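Local coordinates for protein putative peptidase (Clostridium acetobutylicum, PDB 3K9T) that binds one zinc ion per subunit, probably serves in the biosynthesis of modified polysaccharides, and is not expected to be an active peptidase despite an aminopeptidase-like domain, at residues T186-P191 with F224-I229; L167-Y172 with I232-R237. All blocks are in the same frame, centred on the assembly; numbering follows the deposited sequence.

How the contacts relate
Contact 1 (186-191 with 224-229) and contact 2 (167-172 with 232-237) have centres about 10 Å apart and share one mixed sheet. Strand 219-225 stands between strands 166-174 and 181-187, and Phe224 O of contact 1 receives a probable hydrogen bond from Gly170 N of contact 2 at 2.8 Å. Beyond the strand, Ile229 CG1 lies 3.7 Å from Leu167 CD1, and helix 229-237, which follows strand 219-225, supplies the second half of contact 2. The two differ in role: contact 1 carries His190, whose NE2 binds zinc at 2.0 Å, together with Glu227 at the bound imidazole, whereas contact 2 lies away from the metal, where the helix packs on the sheet.

Contact 1: T186-P191 with F224-I229; sequences TYTCHP and FAPETI. With ZN (zinc ion), chain B; IMD (imidazole), chain E.
Thr186 and Tyr187 pair in parallel with Phe224 and Ala225, and two backbone bonds hold the register. Ala225 N reaches Thr186 O at 3.3 Å, while Thr188 N gives its hydrogen to Ala225 O at 3.0 Å from well above the carbonyl plane (62° out of it). Past the strand ends the sulfur takes over: Glu227 N points at Cys189 SG across 3.4 Å with an N-H...S angle of 166°, and His190 ND1 makes a weak bond to the same sulfur, which lies in the plane of the His190 ring. This second-shell sulfur therefore ties the loop at Glu227 to the zinc ligand.

Carbon contacts flank the strand pair. Thr186 CG2 sits 3.6 Å from Phe224 CD2, Thr188 CG2 comes at the edge of the same ring, and Cys189 CB meets Pro226 CB.

At the metal, His190 NE2 and N3 of a bound imidazole, probably from the crystallisation liquor, each bind zinc at 2.0 Å, with Asp196 and His325 completing the site. Glu227 has CG anti to the backbone N (chi1 -164°); the extended chain beyond CG runs beside Tyr187 in the same direction and carries OE2 over the rim of one ring face, 3.5 Å above the plane. That oxygen accepts a 2.6 Å bond from imidazole N1 and shares one with Ser297. Tyr187 OH is engaged by Asp196 and Thr252, linking ring and metal ligand.

The contact joins both strands of a beta-alpha-beta unit whose helix 194-211 packs against Thr186 and Phe224; helix 36-45 touches Thr188 and Phe224, and strand 166-174 flanks Ala225 and Pro226.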
# COMPACT_ATOMS: atom_id res chain seq x y z
N THR A 186 7.64 -24.24 -23.41
CA THR A 186 6.92 -23.63 -24.52
C THR A 186 6.07 -24.71 -25.19
O THR A 186 6.36 -25.91 -25.05
CB THR A 186 7.87 -22.92 -25.48
OG1 THR A 186 7.12 -22.04 -26.33
CG2 THR A 186 8.70 -23.93 -26.33
N TYR A 187 5.04 -24.31 -25.95
CA TYR A 187 4.12 -25.28 -26.52
C TYR A 187 4.24 -25.47 -28.05
O TYR A 187 4.39 -24.53 -28.82
CB TYR A 187 2.67 -25.02 -26.03
CG TYR A 187 2.15 -23.64 -26.28
CD1 TYR A 187 1.59 -23.32 -27.48
CD2 TYR A 187 2.23 -22.64 -25.30
CE1 TYR A 187 1.13 -22.08 -27.75
CE2 TYR A 187 1.73 -21.38 -25.56
CZ TYR A 187 1.20 -21.09 -26.79
OH TYR A 187 0.71 -19.83 -27.12
N THR A 188 4.16 -26.74 -28.46
CA THR A 188 4.50 -27.15 -29.82
C THR A 188 3.33 -27.55 -30.72
O THR A 188 3.54 -28.04 -31.84
CB THR A 188 5.43 -28.32 -29.72
OG1 THR A 188 4.85 -29.27 -28.82
CG2 THR A 188 6.80 -27.85 -29.20
N CYS A 189 2.11 -27.29 -30.25
CA CYS A 189 0.89 -27.77 -30.88
C CYS A 189 0.30 -26.85 -31.97
O CYS A 189 -0.54 -27.30 -32.75
CB CYS A 189 -0.15 -28.00 -29.80
SG CYS A 189 -0.49 -26.50 -28.82
N HIS A 190 0.70 -25.58 -32.01
CA HIS A 190 0.18 -24.69 -33.05
C HIS A 190 0.88 -24.89 -34.39
O HIS A 190 2.11 -24.97 -34.44
CB HIS A 190 0.32 -23.25 -32.64
CG HIS A 190 -0.63 -22.83 -31.58
ND1 HIS A 190 -0.94 -23.62 -30.50
CD2 HIS A 190 -1.32 -21.67 -31.41
CE1 HIS A 190 -1.77 -22.97 -29.71
NE2 HIS A 190 -2.02 -21.79 -30.24
N PRO A 191 0.10 -24.96 -35.47
CA PRO A 191 0.65 -25.16 -36.83
C PRO A 191 1.28 -23.89 -37.43
O PRO A 191 2.14 -23.30 -36.74
CB PRO A 191 -0.54 -25.73 -37.62
CG PRO A 191 -1.75 -25.25 -36.88
CD PRO A 191 -1.36 -25.15 -35.45
N PHE A 224 9.43 -28.80 -24.32
CA PHE A 224 8.69 -28.53 -25.55
C PHE A 224 7.55 -29.58 -25.66
O PHE A 224 7.78 -30.75 -25.94
CB PHE A 224 9.58 -28.65 -26.76
CG PHE A 224 10.75 -27.74 -26.78
CD1 PHE A 224 11.90 -28.05 -26.06
CD2 PHE A 224 10.75 -26.63 -27.59
CE1 PHE A 224 13.02 -27.22 -26.14
CE2 PHE A 224 11.88 -25.81 -27.68
CZ PHE A 224 13.01 -26.10 -26.95
N ALA A 225 6.31 -29.14 -25.47
CA ALA A 225 5.19 -30.06 -25.33
C ALA A 225 3.93 -29.38 -25.82
O ALA A 225 3.84 -28.14 -25.77
CB ALA A 225 5.04 -30.44 -23.89
N PRO A 226 2.94 -30.17 -26.28
CA PRO A 226 1.67 -29.52 -26.65
C PRO A 226 1.07 -28.80 -25.47
O PRO A 226 1.18 -29.30 -24.34
CB PRO A 226 0.75 -30.71 -27.02
CG PRO A 226 1.39 -31.93 -26.42
CD PRO A 226 2.87 -31.63 -26.47
N GLU A 227 0.38 -27.69 -25.72
CA GLU A 227 -0.24 -26.97 -24.62
C GLU A 227 -1.27 -27.81 -23.86
O GLU A 227 -1.96 -28.65 -24.41
CB GLU A 227 -0.88 -25.65 -25.07
CG GLU A 227 -1.19 -24.71 -23.87
CD GLU A 227 -1.78 -23.37 -24.29
OE1 GLU A 227 -2.80 -23.40 -24.98
OE2 GLU A 227 -1.26 -22.30 -23.90
N THR A 228 -1.35 -27.54 -22.56
CA THR A 228 -2.28 -28.17 -21.66
C THR A 228 -2.02 -29.65 -21.51
O THR A 228 -1.48 -30.04 -20.50
CB THR A 228 -3.78 -27.82 -22.01
OG1 THR A 228 -3.93 -26.42 -21.83
CG2 THR A 228 -4.80 -28.49 -21.07
N ILE A 229 -2.39 -30.45 -22.50
CA ILE A 229 -2.21 -31.91 -22.43
C ILE A 229 -0.73 -32.32 -22.25
O ILE A 229 -0.41 -33.27 -21.49
CB ILE A 229 -2.89 -32.64 -23.63
CG1 ILE A 229 -2.81 -34.16 -23.43
CG2 ILE A 229 -2.31 -32.19 -24.98
CD1 ILE A 229 -3.47 -34.66 -22.11
ZN ZN B . -2.99 -20.16 -29.46
N1 IMD E . -2.41 -20.41 -25.33
C2 IMD E . -2.10 -20.84 -26.57
N3 IMD E . -2.71 -20.04 -27.45
C4 IMD E . -3.38 -19.09 -26.77
C5 IMD E . -3.19 -19.33 -25.42

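Contact 2: L167-Y172 with I232-R237; sequences LTYGEY and ITWLSR
Tyr169 OH is gripped by the guanidinium of Arg237: NE donates across 2.8 Å with an N-H...O angle of 173°, and NH2 adds a weak bond at 3.4 Å. The hydroxyl lies in the guanidinium plane and NE comes in at the rim of the phenol ring, the planes being 76° apart. A bend at chi3 (59°) places NE within reach of the hydroxyl, and NH2 also makes a weak bond to His54, whose ring stacks on Tyr169.

Farther along the strand, Glu171 is extended, with CG anti to the backbone N. Its OE2 accepts a weak bond from Trp234 NE1 at 3.2 Å, the carboxylate approaching the indole at its edge. The stronger partner of OE2 is Arg221, which forms a salt bridge with it.

Between these polar ends the contact is through carbon: Tyr169 and Trp234 form an oblique pair in which Tyr169 CE1 lies 3.6 Å from Trp234 CD1, near the indole plane, and Thr233 CG2 is 4.0 Å from Tyr169 CE2. Thr233 OG1 is bonded back to Ile229 O.

The axes of strand 167-172 and helix 232-237 pass 10.3 Å apart, a separation bridged by long side chains. The chemistry is that of a buried Tyr169-Trp234 pair whose polar ends reach a more exposed margin, where Arg237 and Glu171 meet them: the phenol oxygen takes a cationic guanidinium, and the indole N-H is weakly bonded to a carboxylate whose negative charge Arg221 would favour.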
# COMPACT_ATOMS: atom_id res chain seq x y z
N LEU A 167 1.63 -39.41 -27.97
CA LEU A 167 1.82 -37.98 -27.83
C LEU A 167 3.30 -37.69 -27.61
O LEU A 167 3.91 -38.21 -26.68
CB LEU A 167 0.99 -37.44 -26.65
CG LEU A 167 1.08 -35.95 -26.28
CD1 LEU A 167 -0.25 -35.43 -25.76
CD2 LEU A 167 2.17 -35.71 -25.30
N THR A 168 3.85 -36.85 -28.49
CA THR A 168 5.26 -36.47 -28.45
C THR A 168 5.50 -35.26 -27.57
O THR A 168 4.76 -34.27 -27.67
CB THR A 168 5.77 -36.08 -29.86
OG1 THR A 168 5.38 -37.10 -30.80
CG2 THR A 168 7.32 -35.91 -29.84
N TYR A 169 6.51 -35.35 -26.71
CA TYR A 169 7.07 -34.15 -26.07
C TYR A 169 8.59 -34.26 -26.02
O TYR A 169 9.14 -35.36 -25.94
CB TYR A 169 6.47 -33.80 -24.70
CG TYR A 169 6.82 -34.69 -23.53
CD1 TYR A 169 7.96 -34.48 -22.81
CD2 TYR A 169 5.99 -35.68 -23.12
CE1 TYR A 169 8.26 -35.24 -21.73
CE2 TYR A 169 6.28 -36.46 -22.03
CZ TYR A 169 7.41 -36.23 -21.34
OH TYR A 169 7.72 -37.04 -20.27
N GLY A 170 9.26 -33.11 -26.10
CA GLY A 170 10.71 -33.04 -26.04
C GLY A 170 11.23 -32.33 -24.79
O GLY A 170 10.58 -31.44 -24.25
N GLU A 171 12.43 -32.69 -24.36
CA GLU A 171 12.97 -32.18 -23.12
C GLU A 171 14.50 -32.11 -23.16
O GLU A 171 15.17 -33.03 -23.65
CB GLU A 171 12.51 -33.12 -22.01
CG GLU A 171 12.91 -32.79 -20.62
CD GLU A 171 12.25 -33.75 -19.61
OE1 GLU A 171 11.51 -34.67 -20.02
OE2 GLU A 171 12.43 -33.56 -18.39
N TYR A 172 15.05 -31.00 -22.65
CA TYR A 172 16.50 -30.84 -22.57
C TYR A 172 16.84 -30.35 -21.16
O TYR A 172 16.20 -29.42 -20.66
CB TYR A 172 16.98 -29.85 -23.61
CG TYR A 172 18.46 -29.55 -23.54
CD1 TYR A 172 19.40 -30.57 -23.45
CD2 TYR A 172 18.91 -28.23 -23.61
CE1 TYR A 172 20.74 -30.28 -23.40
CE2 TYR A 172 20.26 -27.94 -23.56
CZ TYR A 172 21.16 -28.96 -23.46
OH TYR A 172 22.49 -28.65 -23.42
N ILE A 232 0.48 -31.29 -18.58
CA ILE A 232 -0.17 -32.25 -17.65
C ILE A 232 0.55 -33.60 -17.74
O ILE A 232 0.93 -34.17 -16.74
CB ILE A 232 -1.69 -32.40 -17.91
CG1 ILE A 232 -2.40 -31.05 -17.70
CG2 ILE A 232 -2.32 -33.46 -16.96
CD1 ILE A 232 -3.88 -31.04 -18.13
N THR A 233 0.79 -34.08 -18.97
CA THR A 233 1.54 -35.31 -19.17
C THR A 233 2.93 -35.26 -18.53
O THR A 233 3.34 -36.22 -17.85
CB THR A 233 1.69 -35.64 -20.64
OG1 THR A 233 0.37 -35.77 -21.21
CG2 THR A 233 2.51 -36.94 -20.85
N TRP A 234 3.63 -34.15 -18.71
CA TRP A 234 4.96 -34.04 -18.16
C TRP A 234 4.92 -34.05 -16.64
O TRP A 234 5.70 -34.77 -16.01
CB TRP A 234 5.67 -32.79 -18.66
CG TRP A 234 7.06 -32.73 -18.16
CD1 TRP A 234 8.17 -33.35 -18.71
CD2 TRP A 234 7.50 -32.07 -17.00
NE1 TRP A 234 9.28 -33.09 -17.94
CE2 TRP A 234 8.90 -32.32 -16.87
CE3 TRP A 234 6.85 -31.31 -16.02
CZ2 TRP A 234 9.65 -31.81 -15.82
CZ3 TRP A 234 7.61 -30.80 -14.97
CH2 TRP A 234 9.00 -31.05 -14.89
N LEU A 235 4.02 -33.25 -16.06
CA LEU A 235 3.88 -33.19 -14.60
C LEU A 235 3.53 -34.59 -14.05
O LEU A 235 4.04 -35.01 -13.01
CB LEU A 235 2.84 -32.13 -14.17
CG LEU A 235 3.30 -30.68 -14.30
CD1 LEU A 235 2.17 -29.66 -14.16
CD2 LEU A 235 4.41 -30.40 -13.30
N SER A 236 2.70 -35.34 -14.77
CA SER A 236 2.26 -36.65 -14.29
C SER A 236 3.43 -37.63 -14.30
O SER A 236 3.42 -38.62 -13.60
CB SER A 236 1.07 -37.22 -15.11
OG SER A 236 1.45 -37.74 -16.38
N ARG A 237 4.44 -37.34 -15.11
CA ARG A 237 5.58 -38.22 -15.22
C ARG A 237 6.79 -37.74 -14.44
O ARG A 237 7.81 -38.42 -14.45
CB ARG A 237 5.91 -38.40 -16.72
CG ARG A 237 4.85 -39.25 -17.45
CD ARG A 237 4.74 -38.96 -18.93
NE ARG A 237 6.00 -39.18 -19.60
CZ ARG A 237 6.47 -40.36 -19.99
NH1 ARG A 237 5.77 -41.48 -19.78
NH2 ARG A 237 7.65 -40.43 -20.57